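Local coordinates for protein O-methyltransferase (PDB 2GPY) that probably transfers a methyl group, presumably from S-adenosylmethionine, to a hydroxyl oxygen of a substrate not yet identified, at residues E24-E29 with S68-A73. Residues are numbered along the deposited sequence; the frame is centred on the assembly and turned at random. Where two conformers were deposited one is given.
Sequences EQMERE and SAIRMA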
loop_
_atom_site.group_PDB
_atom_site.type_symbol
_atom_site.label_atom_id
_atom_site.label_comp_id
_atom_site.label_asym_id
_atom_site.label_seq_id
_atom_site.Cartn_x
_atom_site.Cartn_y
_atom_site.Cartn_z
ATOM N N GLU B 24 8.672 18.721 -14.947
ATOM C CA GLU B 24 9.941 18.282 -15.517
ATOM C C GLU B 24 11.047 19.316 -15.315
ATOM O O GLU B 24 12.197 18.951 -15.072
ATOM C CB GLU B 24 9.789 17.910 -17.000
ATOM C CG GLU B 24 8.791 16.772 -17.171
ATOM C CD GLU B 24 8.971 15.968 -18.434
ATOM O OE1 GLU B 24 9.317 16.538 -19.475
ATOM O OE2 GLU B 24 8.733 14.745 -18.377
ATOM N N GLN B 25 10.687 20.598 -15.411
ATOM C CA GLN B 25 11.604 21.693 -15.179
ATOM C C GLN B 25 12.020 21.765 -13.708
ATOM O O GLN B 25 13.169 22.111 -13.402
ATOM C CB GLN B 25 10.974 23.018 -15.628
ATOM C CG GLN B 25 11.881 24.267 -15.521
ATOM C CD GLN B 25 13.047 24.289 -16.525
ATOM O OE1 GLN B 25 13.008 23.644 -17.577
ATOM N NE2 GLN B 25 14.087 25.056 -16.200
HETATM N N MSE B 26 11.092 21.462 -12.807
HETATM C CA MSE B 26 11.413 21.380 -11.360
HETATM C C MSE B 26 12.405 20.253 -11.059
HETATM O O MSE B 26 13.309 20.411 -10.227
HETATM C CB MSE B 26 10.144 21.204 -10.519
HETATM C CG MSE B 26 9.319 22.482 -10.365
HETATM SE SE MSE B 26 7.661 22.109 -9.392
HETATM C CE MSE B 26 8.398 21.780 -7.712
ATOM N N GLU B 27 12.237 19.123 -11.740
ATOM C CA GLU B 27 13.150 17.988 -11.578
ATOM C C GLU B 27 14.563 18.320 -12.017
ATOM O O GLU B 27 15.513 18.032 -11.287
ATOM C CB GLU B 27 12.660 16.769 -12.345
ATOM C CG GLU B 27 11.319 16.267 -11.837
ATOM C CD GLU B 27 10.661 15.345 -12.820
ATOM O OE1 GLU B 27 11.153 15.258 -13.970
ATOM O OE2 GLU B 27 9.656 14.726 -12.460
ATOM N N ARG B 28 14.704 18.894 -13.213
ATOM C CA ARG B 28 16.016 19.300 -13.718
ATOM C C ARG B 28 16.632 20.372 -12.828
ATOM O O ARG B 28 17.840 20.364 -12.583
ATOM C CB ARG B 28 15.939 19.787 -15.169
ATOM C CG ARG B 28 15.786 18.654 -16.195
ATOM C CD ARG B 28 16.007 19.186 -17.631
ATOM N NE ARG B 28 15.102 20.302 -17.933
ATOM C CZ ARG B 28 13.828 20.168 -18.313
ATOM N NH1 ARG B 28 13.283 18.962 -18.460
ATOM N NH2 ARG B 28 13.091 21.248 -18.545
ATOM N N GLU B 29 15.797 21.274 -12.323
ATOM C CA GLU B 29 16.237 22.320 -11.404
ATOM C C GLU B 29 16.775 21.793 -10.067
ATOM O O GLU B 29 17.795 22.277 -9.558
ATOM C CB GLU B 29 15.087 23.263 -11.100
ATOM C CG GLU B 29 15.534 24.483 -10.335
ATOM C CD GLU B 29 14.427 25.138 -9.537
ATOM O OE1 GLU B 29 13.321 25.398 -10.069
ATOM O OE2 GLU B 29 14.686 25.415 -8.358
ATOM N N SER B 68 7.369 17.115 -4.003
ATOM C CA SER B 68 6.513 16.023 -3.488
ATOM C C SER B 68 5.109 16.510 -3.116
ATOM O O SER B 68 4.132 15.826 -3.411
ATOM C CB SER B 68 7.174 15.253 -2.336
ATOM O OG SER B 68 8.281 14.506 -2.816
ATOM N N ALA B 69 5.007 17.695 -2.505
ATOM C CA ALA B 69 3.711 18.260 -2.124
ATOM C C ALA B 69 2.871 18.435 -3.387
ATOM O O ALA B 69 1.700 18.064 -3.431
ATOM C CB ALA B 69 3.862 19.615 -1.419
ATOM N N ILE B 70 3.476 19.041 -4.410
ATOM C CA ILE B 70 2.808 19.263 -5.692
ATOM C C ILE B 70 2.350 17.979 -6.363
ATOM O O ILE B 70 1.186 17.879 -6.764
ATOM C CB ILE B 70 3.667 20.135 -6.647
ATOM C CG1 ILE B 70 3.632 21.589 -6.138
ATOM C CG2 ILE B 70 3.158 20.051 -8.081
ATOM C CD1 ILE B 70 4.711 22.504 -6.751
ATOM N N ARG B 71 3.251 17.007 -6.496
ATOM C CA ARG B 71 2.901 15.776 -7.175
ATOM C C ARG B 71 1.848 14.966 -6.426
ATOM O O ARG B 71 0.959 14.357 -7.053
ATOM C CB ARG B 71 4.165 14.976 -7.440
ATOM C CG ARG B 71 4.950 15.710 -8.522
ATOM C CD ARG B 71 5.657 14.817 -9.448
ATOM N NE ARG B 71 4.760 13.920 -10.170
ATOM C CZ ARG B 71 5.173 12.794 -10.722
ATOM N NH1 ARG B 71 6.449 12.480 -10.639
ATOM N NH2 ARG B 71 4.315 11.975 -11.357
HETATM N N MSE B 72 1.901 14.989 -5.089
HETATM C CA MSE B 72 0.816 14.368 -4.305
HETATM C C MSE B 72 -0.532 15.075 -4.479
HETATM O O MSE B 72 -1.584 14.396 -4.648
HETATM C CB MSE B 72 1.160 14.306 -2.797
HETATM C CG MSE B 72 2.332 13.378 -2.534
HETATM SE SE MSE B 72 2.684 13.135 -0.587
HETATM C CE MSE B 72 3.284 14.965 -0.118
ATOM N N ALA B 73 -0.519 16.415 -4.443
ATOM C CA ALA B 73 -1.757 17.168 -4.650
ATOM C C ALA B 73 -2.342 16.873 -6.036
ATOM O O ALA B 73 -3.552 16.731 -6.180
ATOM C CB ALA B 73 -1.531 18.693 -4.475
#
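M26, deposited as selenomethionine, meets I70 between helices 21-32 and 67-75, and theirs is the apolar part of the contact. CE of M26 lies 3.9 Å from CD1 of I70, with SE of M26 almost as close to the same methyl. The nearest CA atoms, those of M26 and I70, stand 10.5 Å apart, and the long, unbranched selenomethionine spans most of that distance: it runs extended through chi2 (176°), and a bend at chi3 (70°) lays its SE-CE end alongside CD1, the tip of the CG1 branch of I70. I70 also packs on V98 of helix 88-100, L101 and L103, while H97 touches both side chains and so places this apolar contact beside a zinc site.

The polar part pairs E27 with R71. Their charges attract, but OE2 of E27 sits 4.3 Å from NH1 of R71 and well out of the guanidinium plane, too far for a salt bridge. Y67 mediates instead, its hydroxyl hydrogen-bonded to both OE2 of E27 and NH1 of R71. Each also has a salt bridge of its own, E27 to R19 and R71 to E44, which helps fix the two long side chains, whose reach suits this wide separation.

E29, on the same helix as M26, binds zinc through OE1 together with E93 and H97. Here helix 21-32, which precedes the first strand of the sheet, packs beside a helix of the Rossmann-like alpha/beta core, the fold of class I methyltransferases.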